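Local coordinates for protein probable hydrolase (Pseudomonas aeruginosa, PDB 3OM8) that is probably an alpha/beta-fold hydrolase, perhaps acting on the enol-lactone ring of 3-oxoadipate enol-lactone, at residues B[35-43]-B[176-184]. Sequence-based numbering, arbitrary orientation.
Sequences SIGTTLHMW and FRAMLMATN. With EDO (1,2-ethanediol), chain F.
The side chain of Met179, a selenomethionine, reaches from helix 171-181 across Thr38 and Thr39 to the backbone of His41 and Met42 in the 3-10 turn. Its chain is extended beyond CG (chi3 177°), which sets Met179 SE 3.9 Å from Thr38 CB. The methyl Met179 CE ends at the ST turn, 3.6 Å from Thr39 OG1, and also touches Met42 N. Thr39 OG1 accepts the backbone N-H of His41 there. One helical turn earlier, Phe176 meets Thr38 CG2 at its ring edge, 3.9 Å from Phe176 CE1, while Met42 CB packs obliquely 3.7 Å from Phe176 CZ. At the other end, Leu180 CD2 lies 3.5 Å from Gly37 O, against a residue of the type II turn 35-38 that has no side chain. Thr183 OG1 turns back to donate to Met179 O (2.8 Å) just past the helix end and receives a hydrogen bond from a water, which also bonds weakly to Thr38 O. The loop follows strand 29-33, and Ile36 N donates to an ethanediol, probably from the crystallisation liquor, that also bonds Ser101 OG and Leu102 N at what is probably the nucleophile elbow. Helix 171-181 thus packs on a loop next to the probable active site. No direct hydrogen bond crosses; van der Waals packing, partly of methyl groups on backbone and hydroxyl atoms, and one water bridge hold the segments together.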
loop_
_atom_site.group_PDB
_atom_site.type_symbol
_atom_site.label_atom_id
_atom_site.label_comp_id
_atom_site.label_asym_id
_atom_site.label_seq_id
_atom_site.Cartn_x
_atom_site.Cartn_y
_atom_site.Cartn_z
ATOM N N SER B 35 -14.633 -6.064 15.403
ATOM C CA SER B 35 -13.494 -6.843 15.868
ATOM C C SER B 35 -13.953 -7.744 17.010
ATOM O O SER B 35 -14.958 -7.469 17.674
ATOM C CB SER B 35 -12.396 -5.919 16.389
ATOM O OG SER B 35 -11.390 -6.635 17.098
ATOM N N ILE B 36 -13.211 -8.814 17.245
ATOM C CA ILE B 36 -13.421 -9.624 18.444
ATOM C C ILE B 36 -13.247 -8.692 19.641
ATOM O O ILE B 36 -12.458 -7.746 19.585
ATOM C CB ILE B 36 -12.374 -10.746 18.519
ATOM C CG1 ILE B 36 -12.727 -11.775 19.573
ATOM C CG2 ILE B 36 -10.988 -10.154 18.812
ATOM C CD1 ILE B 36 -11.628 -12.791 19.755
ATOM N N GLY B 37 -13.987 -8.934 20.715
ATOM C CA GLY B 37 -13.805 -8.154 21.928
ATOM C C GLY B 37 -14.391 -6.753 21.906
ATOM O O GLY B 37 -14.159 -5.979 22.832
ATOM N N THR B 38 -15.145 -6.408 20.864
ATOM C CA THR B 38 -15.741 -5.080 20.812
ATOM C C THR B 38 -17.241 -5.153 20.598
ATOM O O THR B 38 -17.804 -6.239 20.456
ATOM C CB THR B 38 -15.132 -4.178 19.690
ATOM O OG1 THR B 38 -15.539 -4.667 18.405
ATOM C CG2 THR B 38 -13.604 -4.123 19.780
ATOM N N THR B 39 -17.873 -3.983 20.580
ATOM C CA THR B 39 -19.288 -3.863 20.255
ATOM C C THR B 39 -19.482 -2.939 19.049
ATOM O O THR B 39 -18.531 -2.330 18.559
ATOM C CB THR B 39 -20.074 -3.285 21.421
ATOM O OG1 THR B 39 -19.703 -1.915 21.609
ATOM C CG2 THR B 39 -19.780 -4.076 22.717
ATOM N N LEU B 40 -20.719 -2.826 18.582
ATOM C CA LEU B 40 -21.024 -1.990 17.428
ATOM C C LEU B 40 -20.699 -0.517 17.691
ATOM O O LEU B 40 -20.680 0.293 16.770
ATOM C CB LEU B 40 -22.484 -2.163 17.003
ATOM C CG LEU B 40 -23.544 -1.865 18.070
ATOM C CD1 LEU B 40 -23.751 -0.369 18.208
ATOM C CD2 LEU B 40 -24.864 -2.557 17.765
ATOM N N HIS B 41 -20.437 -0.160 18.943
ATOM C CA HIS B 41 -20.090 1.227 19.229
ATOM C C HIS B 41 -18.653 1.593 18.829
ATOM O O HIS B 41 -18.239 2.748 18.950
ATOM C CB HIS B 41 -20.357 1.572 20.694
ATOM C CG HIS B 41 -21.808 1.741 21.012
ATOM N ND1 HIS B 41 -22.535 2.835 20.597
ATOM C CD2 HIS B 41 -22.671 0.953 21.697
ATOM C CE1 HIS B 41 -23.783 2.715 21.012
ATOM N NE2 HIS B 41 -23.893 1.583 21.682
HETATM N N MSE B 42 -17.886 0.619 18.356
HETATM C CA MSE B 42 -16.542 0.937 17.900
HETATM C C MSE B 42 -16.606 1.753 16.608
HETATM O O MSE B 42 -15.617 2.354 16.205
HETATM C CB MSE B 42 -15.683 -0.318 17.715
HETATM C CG MSE B 42 -16.060 -1.165 16.522
HETATM SE SE MSE B 42 -14.690 -2.476 16.101
HETATM C CE MSE B 42 -15.269 -3.050 14.355
ATOM N N TRP B 43 -17.779 1.779 15.973
ATOM C CA TRP B 43 -17.985 2.532 14.734
ATOM C C TRP B 43 -18.706 3.867 14.930
ATOM O O TRP B 43 -19.031 4.527 13.949
ATOM C CB TRP B 43 -18.793 1.717 13.723
ATOM C CG TRP B 43 -18.237 0.365 13.386
ATOM C CD1 TRP B 43 -18.725 -0.845 13.791
ATOM C CD2 TRP B 43 -17.115 0.083 12.538
ATOM N NE1 TRP B 43 -17.966 -1.860 13.263
ATOM C CE2 TRP B 43 -16.969 -1.318 12.491
ATOM C CE3 TRP B 43 -16.210 0.882 11.823
ATOM C CZ2 TRP B 43 -15.962 -1.943 11.750
ATOM C CZ3 TRP B 43 -15.203 0.264 11.100
ATOM C CH2 TRP B 43 -15.088 -1.136 11.068
ATOM N N PHE B 176 -12.653 1.260 24.868
ATOM C CA PHE B 176 -12.345 -0.099 24.422
ATOM C C PHE B 176 -12.002 -1.028 25.598
ATOM O O PHE B 176 -12.299 -2.216 25.564
ATOM C CB PHE B 176 -11.245 -0.112 23.356
ATOM C CG PHE B 176 -11.738 0.282 21.985
ATOM C CD1 PHE B 176 -12.129 -0.682 21.068
ATOM C CD2 PHE B 176 -11.847 1.613 21.632
ATOM C CE1 PHE B 176 -12.601 -0.322 19.821
ATOM C CE2 PHE B 176 -12.325 1.976 20.386
ATOM C CZ PHE B 176 -12.695 1.010 19.479
ATOM N N ARG B 177 -11.377 -0.495 26.637
ATOM C CA ARG B 177 -11.139 -1.307 27.820
ATOM C C ARG B 177 -12.482 -1.792 28.371
ATOM O O ARG B 177 -12.641 -2.969 28.689
ATOM C CB ARG B 177 -10.367 -0.533 28.887
ATOM C CG ARG B 177 -10.003 -1.395 30.090
ATOM C CD ARG B 177 -9.342 -0.590 31.186
ATOM N NE ARG B 177 -8.189 0.137 30.673
ATOM C CZ ARG B 177 -6.973 -0.384 30.552
ATOM N NH1 ARG B 177 -6.754 -1.648 30.916
ATOM N NH2 ARG B 177 -5.981 0.361 30.066
ATOM N N ALA B 178 -13.458 -0.893 28.451
ATOM C CA ALA B 178 -14.761 -1.267 28.985
ATOM C C ALA B 178 -15.457 -2.315 28.128
ATOM O O ALA B 178 -16.118 -3.194 28.657
ATOM C CB ALA B 178 -15.645 -0.058 29.184
HETATM N N MSE B 179 -15.294 -2.246 26.810
HETATM C CA MSE B 179 -15.923 -3.233 25.934
HETATM C C MSE B 179 -15.371 -4.616 26.215
HETATM O O MSE B 179 -16.110 -5.601 26.241
HETATM C CB MSE B 179 -15.671 -2.905 24.463
HETATM C CG MSE B 179 -16.330 -1.631 23.969
HETATM SE SE MSE B 179 -15.881 -1.247 22.087
HETATM C CE MSE B 179 -16.977 0.350 21.892
ATOM N N LEU B 180 -14.059 -4.677 26.392
ATOM C CA LEU B 180 -13.378 -5.923 26.685
ATOM C C LEU B 180 -13.824 -6.472 28.038
ATOM O O LEU B 180 -14.226 -7.631 28.135
ATOM C CB LEU B 180 -11.863 -5.711 26.644
ATOM C CG LEU B 180 -11.333 -5.586 25.210
ATOM C CD1 LEU B 180 -9.978 -4.868 25.134
ATOM C CD2 LEU B 180 -11.277 -6.968 24.555
HETATM N N MSE B 181 -13.772 -5.624 29.063
HETATM C CA MSE B 181 -14.158 -5.989 30.423
HETATM C C MSE B 181 -15.601 -6.502 30.531
HETATM O O MSE B 181 -15.949 -7.188 31.484
HETATM C CB MSE B 181 -13.966 -4.802 31.376
HETATM C CG MSE B 181 -12.517 -4.399 31.654
HETATM SE SE MSE B 181 -11.431 -5.790 32.491
HETATM C CE MSE B 181 -12.453 -6.048 34.130
ATOM N N ALA B 182 -16.437 -6.162 29.557
ATOM C CA ALA B 182 -17.829 -6.584 29.575
ATOM C C ALA B 182 -18.066 -7.722 28.601
ATOM O O ALA B 182 -19.212 -8.089 28.334
ATOM C CB ALA B 182 -18.732 -5.423 29.235
ATOM N N THR B 183 -16.985 -8.267 28.053
ATOM C CA THR B 183 -17.110 -9.360 27.099
ATOM C C THR B 183 -17.074 -10.719 27.805
ATOM O O THR B 183 -16.127 -11.041 28.531
ATOM C CB THR B 183 -16.037 -9.301 25.994
ATOM O OG1 THR B 183 -16.273 -8.154 25.161
ATOM C CG2 THR B 183 -16.113 -10.542 25.121
ATOM N N ASN B 184 -18.115 -11.513 27.597
ATOM C CA ASN B 184 -18.191 -12.816 28.250
ATOM C C ASN B 184 -17.135 -13.760 27.688
ATOM O O ASN B 184 -16.900 -13.787 26.478
ATOM C CB ASN B 184 -19.587 -13.413 28.093
ATOM C CG ASN B 184 -19.730 -14.729 28.802
ATOM O OD1 ASN B 184 -19.220 -15.754 28.342
ATOM N ND2 ASN B 184 -20.428 -14.715 29.929
HETATM C C1 EDO F . -9.267 -11.889 14.832
HETATM O O1 EDO F . -7.882 -11.852 15.219
HETATM C C2 EDO F . -10.134 -11.231 15.910
HETATM O O2 EDO F . -10.636 -9.916 15.578
HETATM O O HOH W 1 -18.202 -7.266 23.627
#